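Local structure of cobalamin biosynthesis protein (cbiD) (Archaeoglobus fulgidus, 1SR8) at residues P5-K17 and V198-R210. The protein probably methylates C-1 of cobalt-precorrin-5B with S-adenosylmethionine to give cobalt-precorrin-6A, a step of the anaerobic route to adenosylcobalamin. Residues are numbered along the deposited sequence; the frame is centred on the assembly and turned at random.
Sequences PIELYRYPEKWIK and VETKLKIAMQYHR
I204 of helix 195-204 sends its branches into three aromatic side chains of the 5-17 loop. CG2 lies 3.6 Å from Y9 CD1, CG1 meets W15 CZ3 at 3.8 Å, and CD1 touches both the Y9 and Y11 rings, 4.0 Å from Y11 CE2. The W15 indole carries P12 CG over the centre of one face, while its six-membered end points at the helix: K203 CB lies in plane at its edge, 3.9 Å from CH2, and T200 CG2 approaches CZ3 obliquely. On the far side of Y9, E7 and K201 extend toward each other from opposite directions. K201 bends at its third torsion (chi3 -69°), and NZ meets the syn lone pair of E7 OE1 at 3.0 Å in a salt bridge; E191 and V234 O also hold this ammonium, and V234 N binds E7 OE2, so the ammonium is shared by two carboxylates and a backbone carbonyl, and both oxygens of the E7 carboxylate have partners. Beyond the helix, Y208 OH accepts a bent bond (138°) from R10 N at 3.1 Å, its ring edge turned to the backbone. This is loop-on-helix packing: the N-terminal segment lies across the helix that leads into strand 210-214 of the four-stranded parallel sheet in this alpha/beta part of the CbiD fold.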
loop_
_atom_site.group_PDB
_atom_site.type_symbol
_atom_site.label_atom_id
_atom_site.label_comp_id
_atom_site.label_asym_id
_atom_site.label_seq_id
_atom_site.Cartn_x
_atom_site.Cartn_y
_atom_site.Cartn_z
ATOM N N PRO A 5 13.292 0.373 1.633
ATOM C CA PRO A 5 12.791 1.125 2.790
ATOM C C PRO A 5 11.485 0.641 3.413
ATOM O O PRO A 5 11.163 1.015 4.535
ATOM C CB PRO A 5 12.688 2.550 2.251
ATOM C CG PRO A 5 12.359 2.343 0.830
ATOM C CD PRO A 5 13.274 1.212 0.423
ATOM N N ILE A 6 10.738 -0.195 2.703
ATOM C CA ILE A 6 9.468 -0.693 3.220
ATOM C C ILE A 6 9.541 -2.135 3.705
ATOM O O ILE A 6 9.248 -2.413 4.876
ATOM C CB ILE A 6 8.354 -0.581 2.156
ATOM C CG1 ILE A 6 8.142 0.882 1.783
ATOM C CG2 ILE A 6 7.046 -1.164 2.687
ATOM C CD1 ILE A 6 7.263 1.045 0.585
ATOM N N GLU A 7 9.939 -3.051 2.825
ATOM C CA GLU A 7 10.015 -4.447 3.214
ATOM C C GLU A 7 11.335 -4.819 3.867
ATOM O O GLU A 7 11.484 -5.922 4.379
ATOM C CB GLU A 7 9.738 -5.349 2.027
ATOM C CG GLU A 7 9.138 -6.661 2.453
ATOM C CD GLU A 7 8.477 -7.399 1.321
ATOM O OE1 GLU A 7 7.754 -6.770 0.519
ATOM O OE2 GLU A 7 8.662 -8.624 1.240
ATOM N N LEU A 8 12.298 -3.905 3.822
ATOM C CA LEU A 8 13.594 -4.090 4.479
ATOM C C LEU A 8 14.586 -5.169 4.026
ATOM O O LEU A 8 15.571 -5.435 4.721
ATOM C CB LEU A 8 13.357 -4.240 5.984
ATOM C CG LEU A 8 13.242 -2.958 6.818
ATOM C CD1 LEU A 8 12.540 -1.854 6.063
ATOM C CD2 LEU A 8 12.513 -3.286 8.101
ATOM N N TYR A 9 14.351 -5.797 2.883
ATOM C CA TYR A 9 15.294 -6.799 2.412
ATOM C C TYR A 9 16.404 -6.072 1.666
ATOM O O TYR A 9 16.298 -4.874 1.371
ATOM C CB TYR A 9 14.607 -7.813 1.493
ATOM C CG TYR A 9 13.720 -7.190 0.435
ATOM C CD1 TYR A 9 14.251 -6.370 -0.565
ATOM C CD2 TYR A 9 12.341 -7.414 0.438
ATOM C CE1 TYR A 9 13.434 -5.785 -1.531
ATOM C CE2 TYR A 9 11.515 -6.833 -0.526
ATOM C CZ TYR A 9 12.069 -6.020 -1.506
ATOM O OH TYR A 9 11.251 -5.446 -2.453
ATOM N N ARG A 10 17.476 -6.798 1.374
ATOM C CA ARG A 10 18.604 -6.230 0.660
ATOM C C ARG A 10 18.538 -6.602 -0.810
ATOM O O ARG A 10 18.016 -7.655 -1.177
ATOM C CB ARG A 10 19.911 -6.745 1.249
ATOM C CG ARG A 10 21.107 -6.455 0.387
ATOM C CD ARG A 10 22.359 -7.124 0.907
ATOM N NE ARG A 10 23.525 -6.621 0.196
ATOM C CZ ARG A 10 24.775 -6.758 0.620
ATOM N NH1 ARG A 10 25.032 -7.392 1.757
ATOM N NH2 ARG A 10 25.772 -6.239 -0.085
ATOM N N TYR A 11 19.064 -5.720 -1.651
ATOM C CA TYR A 11 19.087 -5.967 -3.082
ATOM C C TYR A 11 20.457 -6.512 -3.461
ATOM O O TYR A 11 21.482 -6.020 -2.981
ATOM C CB TYR A 11 18.809 -4.677 -3.866
ATOM C CG TYR A 11 17.360 -4.232 -3.832
ATOM C CD1 TYR A 11 16.926 -3.251 -2.940
ATOM C CD2 TYR A 11 16.421 -4.800 -4.693
ATOM C CE1 TYR A 11 15.594 -2.845 -2.911
ATOM C CE2 TYR A 11 15.088 -4.404 -4.670
ATOM C CZ TYR A 11 14.680 -3.429 -3.779
ATOM O OH TYR A 11 13.354 -3.048 -3.754
ATOM N N PRO A 12 20.493 -7.555 -4.309
ATOM C CA PRO A 12 21.762 -8.148 -4.741
ATOM C C PRO A 12 22.658 -7.038 -5.287
ATOM O O PRO A 12 22.262 -6.318 -6.203
ATOM C CB PRO A 12 21.324 -9.126 -5.826
ATOM C CG PRO A 12 19.988 -9.572 -5.338
ATOM C CD PRO A 12 19.352 -8.275 -4.900
ATOM N N GLU A 13 23.855 -6.890 -4.733
ATOM C CA GLU A 13 24.750 -5.834 -5.191
ATOM C C GLU A 13 25.026 -5.866 -6.691
ATOM O O GLU A 13 25.354 -4.848 -7.289
ATOM C CB GLU A 13 26.078 -5.884 -4.443
ATOM C CG GLU A 13 26.975 -4.714 -4.801
ATOM C CD GLU A 13 28.376 -4.855 -4.257
ATOM O OE1 GLU A 13 29.066 -5.831 -4.639
ATOM O OE2 GLU A 13 28.782 -3.983 -3.454
ATOM N N LYS A 14 24.893 -7.035 -7.299
ATOM C CA LYS A 14 25.138 -7.173 -8.725
ATOM C C LYS A 14 23.978 -6.667 -9.592
ATOM O O LYS A 14 24.087 -6.620 -10.822
ATOM C CB LYS A 14 25.440 -8.636 -9.050
ATOM C CG LYS A 14 24.424 -9.614 -8.500
ATOM C CD LYS A 14 24.817 -11.041 -8.834
ATOM C CE LYS A 14 23.716 -12.015 -8.449
ATOM N NZ LYS A 14 24.059 -13.415 -8.829
ATOM N N TRP A 15 22.874 -6.288 -8.947
ATOM C CA TRP A 15 21.683 -5.776 -9.638
ATOM C C TRP A 15 21.768 -4.263 -9.734
ATOM O O TRP A 15 21.128 -3.635 -10.584
ATOM C CB TRP A 15 20.418 -6.140 -8.858
ATOM C CG TRP A 15 20.056 -7.595 -8.887
ATOM C CD1 TRP A 15 20.838 -8.638 -9.298
ATOM C CD2 TRP A 15 18.813 -8.167 -8.471
ATOM N NE1 TRP A 15 20.159 -9.821 -9.164
ATOM C CE2 TRP A 15 18.912 -9.561 -8.660
ATOM C CE3 TRP A 15 17.622 -7.633 -7.956
ATOM C CZ2 TRP A 15 17.860 -10.435 -8.351
ATOM C CZ3 TRP A 15 16.579 -8.501 -7.650
ATOM C CH2 TRP A 15 16.706 -9.887 -7.849
ATOM N N ILE A 16 22.556 -3.693 -8.830
ATOM C CA ILE A 16 22.758 -2.260 -8.756
ATOM C C ILE A 16 23.830 -1.836 -9.740
ATOM O O ILE A 16 25.028 -2.012 -9.504
ATOM C CB ILE A 16 23.184 -1.837 -7.349
ATOM C CG1 ILE A 16 22.284 -2.525 -6.318
ATOM C CG2 ILE A 16 23.102 -0.322 -7.222
ATOM C CD1 ILE A 16 22.611 -2.198 -4.878
ATOM N N LYS A 17 23.375 -1.294 -10.857
ATOM C CA LYS A 17 24.238 -0.810 -11.923
ATOM C C LYS A 17 23.522 0.466 -12.317
ATOM O O LYS A 17 22.704 0.480 -13.241
ATOM C CB LYS A 17 24.254 -1.813 -13.079
ATOM C CG LYS A 17 22.866 -2.256 -13.541
ATOM C CD LYS A 17 22.930 -3.416 -14.528
ATOM C CE LYS A 17 23.471 -4.698 -13.884
ATOM N NZ LYS A 17 24.902 -4.611 -13.475
ATOM N N VAL A 198 6.889 -11.511 -8.346
ATOM C CA VAL A 198 6.954 -12.771 -7.609
ATOM C C VAL A 198 8.299 -13.471 -7.811
ATOM O O VAL A 198 8.853 -14.018 -6.858
ATOM C CB VAL A 198 5.809 -13.741 -8.011
ATOM C CG1 VAL A 198 5.976 -15.069 -7.296
ATOM C CG2 VAL A 198 4.462 -13.146 -7.641
ATOM N N GLU A 199 8.826 -13.440 -9.037
ATOM C CA GLU A 199 10.109 -14.079 -9.348
ATOM C C GLU A 199 11.269 -13.295 -8.772
ATOM O O GLU A 199 12.245 -13.874 -8.278
ATOM C CB GLU A 199 10.312 -14.185 -10.856
ATOM C CG GLU A 199 9.153 -14.798 -11.596
ATOM C CD GLU A 199 9.449 -14.959 -13.075
ATOM O OE1 GLU A 199 10.088 -14.044 -13.656
ATOM O OE2 GLU A 199 9.032 -15.993 -13.651
ATOM N N THR A 200 11.163 -11.971 -8.860
ATOM C CA THR A 200 12.190 -11.075 -8.343
ATOM C C THR A 200 12.310 -11.214 -6.821
ATOM O O THR A 200 13.412 -11.338 -6.281
ATOM C CB THR A 200 11.856 -9.597 -8.667
ATOM O OG1 THR A 200 11.704 -9.438 -10.079
ATOM C CG2 THR A 200 12.956 -8.669 -8.172
ATOM N N LYS A 201 11.175 -11.193 -6.126
ATOM C CA LYS A 201 11.206 -11.289 -4.675
ATOM C C LYS A 201 11.719 -12.645 -4.194
ATOM O O LYS A 201 12.306 -12.735 -3.122
ATOM C CB LYS A 201 9.826 -10.993 -4.083
ATOM C CG LYS A 201 9.888 -10.670 -2.594
ATOM C CD LYS A 201 8.557 -10.210 -2.023
ATOM C CE LYS A 201 8.140 -8.839 -2.536
ATOM N NZ LYS A 201 6.880 -8.384 -1.876
ATOM N N LEU A 202 11.503 -13.694 -4.984
ATOM C CA LEU A 202 11.988 -15.021 -4.609
ATOM C C LEU A 202 13.513 -15.001 -4.669
ATOM O O LEU A 202 14.182 -15.519 -3.780
ATOM C CB LEU A 202 11.443 -16.096 -5.558
ATOM C CG LEU A 202 12.083 -17.488 -5.456
ATOM C CD1 LEU A 202 11.993 -18.014 -4.027
ATOM C CD2 LEU A 202 11.383 -18.431 -6.412
ATOM N N LYS A 203 14.052 -14.389 -5.721
ATOM C CA LYS A 203 15.494 -14.279 -5.891
ATOM C C LYS A 203 16.094 -13.435 -4.781
ATOM O O LYS A 203 17.189 -13.723 -4.298
ATOM C CB LYS A 203 15.825 -13.650 -7.242
ATOM C CG LYS A 203 15.392 -14.484 -8.431
ATOM C CD LYS A 203 15.814 -13.816 -9.726
ATOM C CE LYS A 203 15.405 -14.636 -10.942
ATOM N NZ LYS A 203 15.803 -13.949 -12.205
ATOM N N ILE A 204 15.384 -12.386 -4.381
ATOM C CA ILE A 204 15.856 -11.525 -3.307
ATOM C C ILE A 204 15.899 -12.333 -2.013
ATOM O O ILE A 204 16.809 -12.177 -1.198
ATOM C CB ILE A 204 14.922 -10.313 -3.099
ATOM C CG1 ILE A 204 14.965 -9.414 -4.340
ATOM C CG2 ILE A 204 15.333 -9.540 -1.851
ATOM C CD1 ILE A 204 14.048 -8.196 -4.276
ATOM N N ALA A 205 14.907 -13.205 -1.846
ATOM C CA ALA A 205 14.796 -14.041 -0.656
ATOM C C ALA A 205 15.822 -15.166 -0.647
ATOM O O ALA A 205 15.963 -15.871 0.347
ATOM C CB ALA A 205 13.393 -14.620 -0.559
ATOM N N MET A 206 16.534 -15.333 -1.755
ATOM C CA MET A 206 17.548 -16.376 -1.854
ATOM C C MET A 206 18.825 -15.947 -1.139
ATOM O O MET A 206 19.726 -16.751 -0.938
ATOM C CB MET A 206 17.864 -16.676 -3.320
ATOM C CG MET A 206 16.676 -17.157 -4.120
ATOM S SD MET A 206 16.446 -18.926 -4.113
ATOM C CE MET A 206 16.050 -19.129 -5.767
ATOM N N GLN A 207 18.906 -14.675 -0.764
ATOM C CA GLN A 207 20.084 -14.174 -0.063
ATOM C C GLN A 207 20.005 -14.532 1.412
ATOM O O GLN A 207 20.946 -14.299 2.161
ATOM C CB GLN A 207 20.173 -12.656 -0.175
ATOM C CG GLN A 207 20.311 -12.131 -1.568
ATOM C CD GLN A 207 19.989 -10.657 -1.639
ATOM O OE1 GLN A 207 18.824 -10.268 -1.560
ATOM N NE2 GLN A 207 21.020 -9.820 -1.771
ATOM N N TYR A 208 18.875 -15.093 1.827
ATOM C CA TYR A 208 18.657 -15.447 3.228
ATOM C C TYR A 208 18.351 -16.920 3.363
ATOM O O TYR A 208 17.618 -17.484 2.554
ATOM C CB TYR A 208 17.485 -14.632 3.788
ATOM C CG TYR A 208 17.685 -13.142 3.672
ATOM C CD1 TYR A 208 18.367 -12.438 4.661
ATOM C CD2 TYR A 208 17.214 -12.433 2.561
ATOM C CE1 TYR A 208 18.580 -11.062 4.558
ATOM C CE2 TYR A 208 17.423 -11.046 2.441
ATOM C CZ TYR A 208 18.107 -10.370 3.451
ATOM O OH TYR A 208 18.321 -9.010 3.376
ATOM N N HIS A 209 18.907 -17.547 4.392
ATOM C CA HIS A 209 18.666 -18.964 4.597
ATOM C C HIS A 209 17.275 -19.185 5.184
ATOM O O HIS A 209 16.527 -20.052 4.726
ATOM C CB HIS A 209 19.727 -19.573 5.521
ATOM C CG HIS A 209 19.522 -21.031 5.777
ATOM N ND1 HIS A 209 19.539 -21.969 4.767
ATOM C CD2 HIS A 209 19.224 -21.704 6.913
ATOM C CE1 HIS A 209 19.255 -23.158 5.270
ATOM N NE2 HIS A 209 19.059 -23.024 6.571
ATOM N N ARG A 210 16.931 -18.390 6.193
ATOM C CA ARG A 210 15.632 -18.494 6.843
ATOM C C ARG A 210 14.745 -17.344 6.387
ATOM O O ARG A 210 15.159 -16.189 6.403
ATOM C CB ARG A 210 15.809 -18.451 8.363
ATOM C CG ARG A 210 16.844 -19.445 8.876
ATOM C CD ARG A 210 16.910 -19.493 10.403
ATOM N NE ARG A 210 17.987 -20.367 10.878
ATOM C CZ ARG A 210 19.274 -20.019 10.931
ATOM N NH1 ARG A 210 19.655 -18.807 10.545
ATOM N NH2 ARG A 210 20.189 -20.886 11.358
#